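Local coordinates for protein MxaA (Stigmatella aurantiaca, PDB 4W4T) that carries a terminal NADPH-binding reductase domain, the part described here, which ends the myxalamid polyketide-nonribosomal peptide pathway and probably releases the chain from its phosphopantetheine carrier as a primary alcohol, at residues 275-286 against 311-322; 194-204 against 375-384. All blocks are in the same frame, centred on the assembly; numbering follows the deposited sequence.

Contact 1: residues 275-286 against 311-322; sequences APSVDALLDLTP and VNPQFVRADEMW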
loop_
_atom_site.group_PDB
_atom_site.type_symbol
_atom_site.label_atom_id
_atom_site.label_comp_id
_atom_site.label_asym_id
_atom_site.label_seq_id
_atom_site.Cartn_x
_atom_site.Cartn_y
_atom_site.Cartn_z
ATOM N N ALA A 275 -14.885 16.653 3.282
ATOM C CA ALA A 275 -15.317 15.360 3.821
ATOM C C ALA A 275 -16.419 14.790 2.938
ATOM O O ALA A 275 -17.128 15.551 2.264
ATOM C CB ALA A 275 -15.803 15.515 5.259
ATOM N N PRO A 276 -16.572 13.455 2.934
ATOM C CA PRO A 276 -17.559 12.826 2.054
ATOM C C PRO A 276 -18.934 12.736 2.687
ATOM O O PRO A 276 -19.035 12.476 3.888
ATOM C CB PRO A 276 -16.976 11.426 1.837
ATOM C CG PRO A 276 -16.276 11.134 3.115
ATOM C CD PRO A 276 -15.709 12.447 3.589
ATOM N N SER A 277 -19.981 12.944 1.901
ATOM C CA SER A 277 -21.311 12.625 2.382
ATOM C C SER A 277 -21.527 11.147 2.082
ATOM O O SER A 277 -21.607 10.740 0.927
ATOM C CB SER A 277 -22.387 13.503 1.733
ATOM O OG SER A 277 -22.324 13.442 0.321
ATOM N N VAL A 278 -21.545 10.333 3.125
ATOM C CA VAL A 278 -21.822 8.918 2.967
ATOM C C VAL A 278 -23.165 8.648 3.627
ATOM O O VAL A 278 -23.555 9.368 4.549
ATOM C CB VAL A 278 -20.715 8.045 3.576
ATOM C CG1 VAL A 278 -19.393 8.290 2.859
ATOM C CG2 VAL A 278 -20.566 8.333 5.058
ATOM N N ASP A 279 -23.897 7.651 3.147
ATOM C CA ASP A 279 -25.218 7.406 3.721
ATOM C C ASP A 279 -25.217 6.336 4.820
ATOM O O ASP A 279 -26.272 5.938 5.285
ATOM C CB ASP A 279 -26.220 7.019 2.631
ATOM C CG ASP A 279 -25.718 5.905 1.736
ATOM O OD1 ASP A 279 -24.897 5.082 2.193
ATOM O OD2 ASP A 279 -26.161 5.846 0.568
ATOM N N ALA A 280 -24.040 5.882 5.241
ATOM C CA ALA A 280 -23.967 4.864 6.289
ATOM C C ALA A 280 -24.462 5.371 7.646
ATOM O O ALA A 280 -24.403 6.568 7.940
ATOM C CB ALA A 280 -22.543 4.354 6.424
ATOM N N LEU A 281 -24.955 4.451 8.471
ATOM C CA LEU A 281 -25.219 4.752 9.874
ATOM C C LEU A 281 -23.938 4.478 10.649
ATOM O O LEU A 281 -23.693 3.339 11.058
ATOM C CB LEU A 281 -26.359 3.901 10.426
ATOM C CG LEU A 281 -27.634 3.873 9.590
ATOM C CD1 LEU A 281 -28.644 2.917 10.192
ATOM C CD2 LEU A 281 -28.202 5.276 9.471
ATOM N N LEU A 282 -23.135 5.515 10.855
ATOM C CA LEU A 282 -21.792 5.342 11.386
ATOM C C LEU A 282 -21.778 4.859 12.834
ATOM O O LEU A 282 -22.443 5.424 13.709
ATOM C CB LEU A 282 -21.015 6.647 11.265
ATOM C CG LEU A 282 -20.907 7.194 9.840
ATOM C CD1 LEU A 282 -20.434 8.642 9.865
ATOM C CD2 LEU A 282 -19.955 6.346 8.998
ATOM N N ASP A 283 -21.012 3.799 13.063
ATOM C CA ASP A 283 -20.697 3.324 14.399
ATOM C C ASP A 283 -19.386 3.905 14.925
ATOM O O ASP A 283 -18.362 3.849 14.251
ATOM C CB ASP A 283 -20.584 1.806 14.412
ATOM C CG ASP A 283 -20.330 1.272 15.801
ATOM O OD1 ASP A 283 -21.118 1.647 16.685
ATOM O OD2 ASP A 283 -19.365 0.492 16.013
ATOM N N LEU A 284 -19.428 4.465 16.126
ATOM C CA LEU A 284 -18.219 4.839 16.851
ATOM C C LEU A 284 -18.394 4.365 18.277
ATOM O O LEU A 284 -19.246 4.877 19.009
ATOM C CB LEU A 284 -17.963 6.344 16.826
ATOM C CG LEU A 284 -17.412 7.000 15.560
ATOM C CD1 LEU A 284 -18.527 7.265 14.575
ATOM C CD2 LEU A 284 -16.748 8.300 15.951
ATOM N N THR A 285 -17.602 3.372 18.657
ATOM C CA THR A 285 -17.746 2.720 19.951
ATOM C C THR A 285 -16.494 2.941 20.791
ATOM O O THR A 285 -15.467 2.307 20.547
ATOM C CB THR A 285 -17.980 1.215 19.773
ATOM O OG1 THR A 285 -19.027 0.997 18.814
ATOM C CG2 THR A 285 -18.367 0.576 21.090
ATOM N N PRO A 286 -16.563 3.857 21.769
ATOM C CA PRO A 286 -15.374 4.176 22.565
ATOM C C PRO A 286 -14.750 2.949 23.250
ATOM O O PRO A 286 -15.469 2.101 23.778
ATOM C CB PRO A 286 -15.908 5.154 23.600
ATOM C CG PRO A 286 -17.039 5.868 22.880
ATOM C CD PRO A 286 -17.694 4.766 22.074
ATOM N N VAL A 311 -21.282 -2.573 20.135
ATOM C CA VAL A 311 -21.402 -1.447 19.227
ATOM C C VAL A 311 -22.159 -0.333 19.924
ATOM O O VAL A 311 -22.879 -0.568 20.890
ATOM C CB VAL A 311 -22.144 -1.837 17.937
ATOM C CG1 VAL A 311 -21.408 -2.994 17.220
ATOM C CG2 VAL A 311 -23.579 -2.248 18.265
ATOM N N ASN A 312 -21.996 0.882 19.427
ATOM C CA ASN A 312 -22.777 2.000 19.924
ATOM C C ASN A 312 -24.237 1.797 19.523
ATOM O O ASN A 312 -24.544 1.682 18.335
ATOM C CB ASN A 312 -22.227 3.317 19.380
ATOM C CG ASN A 312 -22.622 4.510 20.236
ATOM O OD1 ASN A 312 -23.715 4.544 20.793
ATOM N ND2 ASN A 312 -21.726 5.477 20.358
ATOM N N PRO A 313 -25.143 1.742 20.514
ATOM C CA PRO A 313 -26.578 1.621 20.227
ATOM C C PRO A 313 -27.117 2.799 19.406
ATOM O O PRO A 313 -28.130 2.655 18.720
ATOM C CB PRO A 313 -27.220 1.600 21.625
ATOM C CG PRO A 313 -26.113 1.224 22.550
ATOM C CD PRO A 313 -24.881 1.827 21.960
ATOM N N GLN A 314 -26.448 3.946 19.483
ATOM C CA GLN A 314 -26.872 5.136 18.742
ATOM C C GLN A 314 -25.928 5.391 17.568
ATOM O O GLN A 314 -24.742 5.600 17.772
ATOM C CB GLN A 314 -26.914 6.359 19.677
ATOM C CG GLN A 314 -27.052 7.739 18.982
ATOM C CD GLN A 314 -25.860 8.690 19.251
ATOM O OE1 GLN A 314 -24.803 8.275 19.753
ATOM N NE2 GLN A 314 -26.033 9.975 18.910
ATOM N N PHE A 315 -26.429 5.346 16.341
ATOM C CA PHE A 315 -25.573 5.664 15.190
ATOM C C PHE A 315 -25.402 7.176 15.059
ATOM O O PHE A 315 -26.168 7.952 15.628
ATOM C CB PHE A 315 -26.149 5.089 13.883
ATOM C CG PHE A 315 -27.412 5.776 13.421
ATOM C CD1 PHE A 315 -27.359 6.925 12.636
ATOM C CD2 PHE A 315 -28.650 5.275 13.769
ATOM C CE1 PHE A 315 -28.526 7.561 12.222
ATOM C CE2 PHE A 315 -29.817 5.905 13.354
ATOM C CZ PHE A 315 -29.754 7.044 12.577
ATOM N N VAL A 316 -24.401 7.595 14.300
ATOM C CA VAL A 316 -24.265 9.003 13.970
ATOM C C VAL A 316 -24.304 9.102 12.444
ATOM O O VAL A 316 -23.872 8.183 11.755
ATOM C CB VAL A 316 -22.954 9.610 14.555
ATOM C CG1 VAL A 316 -21.740 8.996 13.904
ATOM C CG2 VAL A 316 -22.931 11.127 14.389
ATOM N N ARG A 317 -24.869 10.184 11.917
ATOM C CA ARG A 317 -24.837 10.402 10.478
ATOM C C ARG A 317 -23.577 11.177 10.121
ATOM O O ARG A 317 -23.046 11.905 10.954
ATOM C CB ARG A 317 -26.097 11.141 10.018
ATOM C CG ARG A 317 -27.347 10.290 10.171
ATOM C CD ARG A 317 -28.614 11.032 9.833
ATOM N NE ARG A 317 -28.786 12.212 10.671
ATOM C CZ ARG A 317 -28.573 13.449 10.245
ATOM N NH1 ARG A 317 -28.185 13.641 8.994
ATOM N NH2 ARG A 317 -28.746 14.481 11.062
ATOM N N ALA A 318 -23.087 11.001 8.899
ATOM C CA ALA A 318 -21.882 11.702 8.468
ATOM C C ALA A 318 -22.000 13.224 8.617
ATOM O O ALA A 318 -21.048 13.881 9.053
ATOM C CB ALA A 318 -21.552 11.346 7.023
ATOM N N ASP A 319 -23.144 13.800 8.258
ATOM C CA ASP A 319 -23.233 15.260 8.305
ATOM C C ASP A 319 -23.199 15.764 9.748
ATOM O O ASP A 319 -22.749 16.876 10.001
ATOM C CB ASP A 319 -24.479 15.794 7.561
ATOM C CG ASP A 319 -25.801 15.249 8.101
ATOM O OD1 ASP A 319 -25.854 14.732 9.234
ATOM O OD2 ASP A 319 -26.820 15.352 7.378
ATOM N N GLU A 320 -23.641 14.939 10.693
ATOM C CA GLU A 320 -23.490 15.288 12.109
ATOM C C GLU A 320 -22.007 15.276 12.496
ATOM O O GLU A 320 -21.519 16.177 13.186
ATOM C CB GLU A 320 -24.288 14.323 13.001
ATOM C CG GLU A 320 -25.780 14.288 12.705
ATOM C CD GLU A 320 -26.536 13.288 13.569
ATOM O OE1 GLU A 320 -26.218 12.070 13.528
ATOM O OE2 GLU A 320 -27.457 13.727 14.288
HETATM N N MSE A 321 -21.285 14.261 12.037
HETATM C CA MSE A 321 -19.850 14.205 12.282
HETATM C C MSE A 321 -19.161 15.472 11.798
HETATM O O MSE A 321 -18.357 16.051 12.509
HETATM C CB MSE A 321 -19.226 12.986 11.601
HETATM C CG MSE A 321 -19.388 11.698 12.339
HETATM SE SE MSE A 321 -18.376 11.722 14.036
HETATM C CE MSE A 321 -16.616 12.227 13.409
ATOM N N TRP A 322 -19.462 15.913 10.581
ATOM C CA TRP A 322 -18.777 17.092 10.079
ATOM C C TRP A 322 -19.200 18.319 10.886
ATOM O O TRP A 322 -18.367 19.182 11.161
ATOM C CB TRP A 322 -19.038 17.299 8.580
ATOM C CG TRP A 322 -18.995 16.029 7.761
ATOM C CD1 TRP A 322 -19.855 15.684 6.757
ATOM C CD2 TRP A 322 -18.063 14.942 7.883
ATOM N NE1 TRP A 322 -19.512 14.452 6.240
ATOM C CE2 TRP A 322 -18.424 13.973 6.917
ATOM C CE3 TRP A 322 -16.959 14.690 8.705
ATOM C CZ2 TRP A 322 -17.718 12.773 6.759
ATOM C CZ3 TRP A 322 -16.264 13.497 8.548
ATOM C CH2 TRP A 322 -16.643 12.558 7.578
HETATM O O HOH W 1 -24.247 8.928 7.131
HETATM O O HOH W 2 -22.072 5.571 16.494
HETATM O O HOH W 3 -23.502 2.608 15.845
#

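Contact 2: residues 194-204 against 375-384; sequences LPLGRKAPIRE and RMVVCDSGDT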
loop_
_atom_site.group_PDB
_atom_site.type_symbol
_atom_site.label_atom_id
_atom_site.label_comp_id
_atom_site.label_asym_id
_atom_site.label_seq_id
_atom_site.Cartn_x
_atom_site.Cartn_y
_atom_site.Cartn_z
ATOM N N LEU A 194 -19.489 -10.302 9.781
ATOM C CA LEU A 194 -20.826 -10.157 9.181
ATOM C C LEU A 194 -20.795 -9.487 7.803
ATOM O O LEU A 194 -19.945 -8.629 7.538
ATOM C CB LEU A 194 -21.737 -9.335 10.106
ATOM C CG LEU A 194 -21.908 -9.803 11.551
ATOM C CD1 LEU A 194 -22.700 -8.752 12.360
ATOM C CD2 LEU A 194 -22.596 -11.160 11.608
ATOM N N PRO A 195 -21.739 -9.856 6.925
ATOM C CA PRO A 195 -21.816 -9.201 5.609
ATOM C C PRO A 195 -22.183 -7.726 5.726
ATOM O O PRO A 195 -22.931 -7.350 6.633
ATOM C CB PRO A 195 -22.928 -9.972 4.893
ATOM C CG PRO A 195 -23.801 -10.490 5.998
ATOM C CD PRO A 195 -22.841 -10.816 7.134
ATOM N N LEU A 196 -21.654 -6.915 4.812
ATOM C CA LEU A 196 -21.930 -5.490 4.753
ATOM C C LEU A 196 -23.118 -5.226 3.850
ATOM O O LEU A 196 -23.431 -6.046 2.992
ATOM C CB LEU A 196 -20.721 -4.733 4.211
ATOM C CG LEU A 196 -19.360 -5.014 4.843
ATOM C CD1 LEU A 196 -18.279 -4.352 4.000
ATOM C CD2 LEU A 196 -19.339 -4.496 6.273
ATOM N N GLY A 197 -23.762 -4.076 4.016
ATOM C CA GLY A 197 -24.771 -3.660 3.060
ATOM C C GLY A 197 -26.208 -4.046 3.386
ATOM O O GLY A 197 -27.127 -3.679 2.651
ATOM N N ARG A 198 -26.400 -4.786 4.472
ATOM C CA ARG A 198 -27.727 -5.239 4.893
ATOM C C ARG A 198 -28.408 -4.144 5.685
ATOM O O ARG A 198 -27.778 -3.503 6.508
ATOM C CB ARG A 198 -27.628 -6.496 5.750
ATOM C CG ARG A 198 -26.824 -7.608 5.132
ATOM C CD ARG A 198 -27.537 -8.184 3.928
ATOM N NE ARG A 198 -26.700 -9.184 3.274
ATOM C CZ ARG A 198 -26.529 -10.426 3.722
ATOM N NH1 ARG A 198 -27.153 -10.838 4.825
ATOM N NH2 ARG A 198 -25.738 -11.259 3.060
ATOM N N LYS A 199 -29.683 -3.934 5.437
ATOM C CA LYS A 199 -30.394 -2.823 5.994
ATOM C C LYS A 199 -30.711 -2.943 7.475
ATOM O O LYS A 199 -30.469 -2.067 8.212
ATOM C CB LYS A 199 -31.696 -2.568 5.254
ATOM C CG LYS A 199 -32.428 -1.357 5.768
ATOM C CD LYS A 199 -33.525 -1.710 6.733
ATOM C CE LYS A 199 -34.328 -0.478 7.162
ATOM N NZ LYS A 199 -35.428 -0.938 8.014
ATOM N N ALA A 200 -31.300 -4.043 7.860
ATOM C CA ALA A 200 -31.793 -4.247 9.214
ATOM C C ALA A 200 -30.623 -4.570 10.128
ATOM O O ALA A 200 -29.671 -5.237 9.702
ATOM C CB ALA A 200 -32.828 -5.345 9.253
ATOM N N PRO A 201 -30.667 -4.056 11.365
ATOM C CA PRO A 201 -29.619 -4.361 12.347
ATOM C C PRO A 201 -29.483 -5.867 12.528
ATOM O O PRO A 201 -30.466 -6.563 12.780
ATOM C CB PRO A 201 -30.119 -3.678 13.619
ATOM C CG PRO A 201 -31.006 -2.556 13.101
ATOM C CD PRO A 201 -31.675 -3.121 11.897
ATOM N N ILE A 202 -28.274 -6.384 12.356
ATOM C CA ILE A 202 -28.089 -7.825 12.425
ATOM C C ILE A 202 -28.119 -8.270 13.883
ATOM O O ILE A 202 -27.440 -7.688 14.738
ATOM C CB ILE A 202 -26.783 -8.254 11.737
ATOM C CG1 ILE A 202 -26.855 -7.927 10.243
ATOM C CG2 ILE A 202 -26.529 -9.753 11.946
ATOM C CD1 ILE A 202 -25.578 -8.203 9.482
ATOM N N ARG A 203 -28.925 -9.291 14.167
ATOM C CA ARG A 203 -29.111 -9.749 15.540
ATOM C C ARG A 203 -27.916 -10.545 16.027
ATOM O O ARG A 203 -27.281 -11.265 15.265
ATOM C CB ARG A 203 -30.369 -10.612 15.674
ATOM C CG ARG A 203 -31.663 -9.887 15.375
ATOM C CD ARG A 203 -32.828 -10.842 15.520
ATOM N NE ARG A 203 -32.743 -11.583 16.776
ATOM C CZ ARG A 203 -33.177 -11.119 17.942
ATOM N NH1 ARG A 203 -33.738 -9.915 18.015
ATOM N NH2 ARG A 203 -33.060 -11.859 19.036
ATOM N N GLU A 204 -27.638 -10.410 17.315
ATOM C CA GLU A 204 -26.546 -11.114 17.961
ATOM C C GLU A 204 -26.725 -12.624 17.881
ATOM O O GLU A 204 -25.735 -13.356 17.796
ATOM C CB GLU A 204 -26.426 -10.645 19.417
ATOM C CG GLU A 204 -25.963 -9.190 19.505
ATOM C CD GLU A 204 -26.416 -8.467 20.753
ATOM O OE1 GLU A 204 -27.639 -8.423 21.011
ATOM O OE2 GLU A 204 -25.543 -7.926 21.469
ATOM N N ARG A 375 -20.182 0.353 1.807
ATOM C CA ARG A 375 -21.143 -0.424 2.577
ATOM C C ARG A 375 -20.596 -0.641 3.975
ATOM O O ARG A 375 -19.427 -0.983 4.136
ATOM C CB ARG A 375 -21.407 -1.794 1.935
ATOM C CG ARG A 375 -21.672 -1.774 0.436
ATOM C CD ARG A 375 -21.274 -3.107 -0.205
ATOM N NE ARG A 375 -21.660 -3.158 -1.614
ATOM C CZ ARG A 375 -21.416 -4.179 -2.425
ATOM N NH1 ARG A 375 -20.784 -5.255 -1.970
ATOM N NH2 ARG A 375 -21.809 -4.126 -3.693
HETATM N N MSE A 376 -21.443 -0.468 4.981
HETATM C CA MSE A 376 -21.047 -0.782 6.351
HETATM C C MSE A 376 -22.093 -1.676 7.008
HETATM O O MSE A 376 -23.187 -1.856 6.469
HETATM C CB MSE A 376 -20.831 0.502 7.140
HETATM C CG MSE A 376 -19.713 1.332 6.535
HETATM SE SE MSE A 376 -19.371 2.947 7.546
HETATM C CE MSE A 376 -18.442 3.980 6.160
ATOM N N VAL A 377 -21.749 -2.271 8.143
ATOM C CA VAL A 377 -22.685 -3.156 8.812
ATOM C C VAL A 377 -23.418 -2.424 9.931
ATOM O O VAL A 377 -22.856 -1.570 10.607
ATOM C CB VAL A 377 -21.973 -4.412 9.381
ATOM C CG1 VAL A 377 -20.880 -4.015 10.326
ATOM C CG2 VAL A 377 -22.971 -5.320 10.067
ATOM N N VAL A 378 -24.690 -2.749 10.093
ATOM C CA VAL A 378 -25.485 -2.235 11.193
ATOM C C VAL A 378 -25.867 -3.407 12.076
ATOM O O VAL A 378 -26.378 -4.403 11.574
ATOM C CB VAL A 378 -26.741 -1.509 10.684
ATOM C CG1 VAL A 378 -27.517 -0.900 11.838
ATOM C CG2 VAL A 378 -26.347 -0.458 9.682
ATOM N N CYS A 379 -25.602 -3.285 13.377
ATOM C CA CYS A 379 -25.771 -4.377 14.340
ATOM C C CYS A 379 -26.768 -4.045 15.427
ATOM O O CYS A 379 -26.781 -2.923 15.940
ATOM C CB CYS A 379 -24.440 -4.721 15.015
ATOM S SG CYS A 379 -23.287 -5.409 13.871
ATOM N N ASP A 380 -27.586 -5.027 15.777
ATOM C CA ASP A 380 -28.448 -4.916 16.951
ATOM C C ASP A 380 -27.646 -5.271 18.197
ATOM O O ASP A 380 -26.732 -6.092 18.126
ATOM C CB ASP A 380 -29.664 -5.825 16.817
ATOM C CG ASP A 380 -30.632 -5.665 17.975
ATOM O OD1 ASP A 380 -31.333 -4.633 18.014
ATOM O OD2 ASP A 380 -30.681 -6.556 18.849
ATOM N N SER A 381 -27.974 -4.651 19.332
ATOM C CA SER A 381 -27.234 -4.906 20.568
ATOM C C SER A 381 -28.154 -5.131 21.769
ATOM O O SER A 381 -27.749 -4.941 22.924
ATOM C CB SER A 381 -26.269 -3.753 20.851
ATOM O OG SER A 381 -26.931 -2.497 20.830
ATOM N N GLY A 382 -29.380 -5.568 21.491
ATOM C CA GLY A 382 -30.389 -5.719 22.522
ATOM C C GLY A 382 -30.005 -6.711 23.609
ATOM O O GLY A 382 -30.321 -6.485 24.776
ATOM N N ASP A 383 -29.324 -7.799 23.239
ATOM C CA ASP A 383 -28.875 -8.781 24.234
ATOM C C ASP A 383 -27.768 -8.224 25.125
ATOM O O ASP A 383 -27.709 -8.514 26.322
ATOM C CB ASP A 383 -28.405 -10.068 23.555
ATOM C CG ASP A 383 -29.528 -10.784 22.840
ATOM O OD1 ASP A 383 -30.699 -10.427 23.089
ATOM O OD2 ASP A 383 -29.252 -11.698 22.039
ATOM N N THR A 384 -26.890 -7.414 24.548
ATOM C CA THR A 384 -25.881 -6.735 25.341
ATOM C C THR A 384 -26.528 -5.743 26.312
ATOM O O THR A 384 -26.180 -5.690 27.487
ATOM C CB THR A 384 -24.888 -5.990 24.459
ATOM O OG1 THR A 384 -24.272 -6.922 23.552
ATOM C CG2 THR A 384 -23.827 -5.323 25.321
HETATM O O HOH W 4 -26.542 -4.445 8.541
HETATM O O HOH W 5 -29.345 -8.773 19.030
#

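Contact 1: residues 275-286 against 311-322
L282 and V316 form a single antiparallel, hydrogen-bonded bridge, and beyond it strand 275-277 passes helix 318-322 nearly antiparallel, with axes 8.7 Å apart at 153°. In the bridge V316 N donates to L282 O at 3.0 Å, and L282 N donates to V316 O. L282 CB lies on V316 CG1, and L282 CD1 reaches the first turn of the helix at A318. V278 CG2 meets A318 CB. At the far end of this row A275 CB sits over the centre of the six-membered ring of W322, 3.4 Å from the centroid. The opposite face of the indole carries A318 O and M321 CB. P276 O is at the ring edge and accepts a weak hydrogen bond from W322 NE1. L281 CD2 rests over one face of F315, 3.7 Å from the ring centroid.

The other end is polar. N312 CG is anti to the backbone N (chi1 -158°), which carries ND2 to L284 O at 2.9 Å, with the acceptor in the amide plane. N312 OD1 accepts from Q314 N in an Asx turn. D283 OD1 takes N312 N on its syn lone pair at 3.0 Å, while OD2 accepts from T285 OG1 at 2.9 Å and from R246 N. Both carboxylate oxygens are thus engaged, which probably fixes the rotation of D283 and holds the turn at N312 against the chain entering strand 285-286.

Contact 2: residues 194-204 against 375-384
E204 grips the start of helix 382-388 with both carboxylate oxygens, where the loop after strand 185-188 of the Rossmann-type fold meets the segment leading into that helix. E204 OE1 accepts from D383 N on its syn lone pair at 2.9 Å. E204 OE2 is met nearly along its C-O axis by T384 OG1, 2.6 Å away. H309 N of strand 307-310 also donates to OE2. With an alanine here, D383 N, T384 OG1 and H309 N would probably all lose this acceptor, and the helix start would be less firmly tied to the loop.

Further out, the backbones of I202 and C379 are bridged. I202 N donates to V378 O at 2.9 Å, and D380 N donates to I202 O. Apolar groups line this bridge. The side chains of I202 and V377 cross at about a right angle, with CD1 of I202 on CG2 of V377. L194 CD1 touches C379 SG at 3.7 Å, and P201 CG lies beside V378 CG1. L196 CB meets R375 CB at the outer end.

The carboxylates of E204 and D380 come close, with OE1 and OD2 4.2 Å apart. Water 5 donates to both oxygens, at 2.6 Å each, and accepts from E204 N.

The two contacts lie on the same side of the chain's centre, about 14 Å apart between centres. Along the chain, 194-204 comes first, then 275-286 and 311-322, and 375-384 closes the order, so contact 2 encloses contact 1. They meet directly at M376, whose SE packs on A280 CB and L282 CD2 at 3.6 and 3.7 Å. V311 CG2 also touches S381 CB. Strand 307-310 of the large parallel sheet links them, since it runs into 311-322 and supplies H309 to contact 2. Contact 1 reaches from that sheet to the small sheet of 274-277 and 333-336. Together they probably help hold the C-terminal part against the Rossmann core, where NADPH binds.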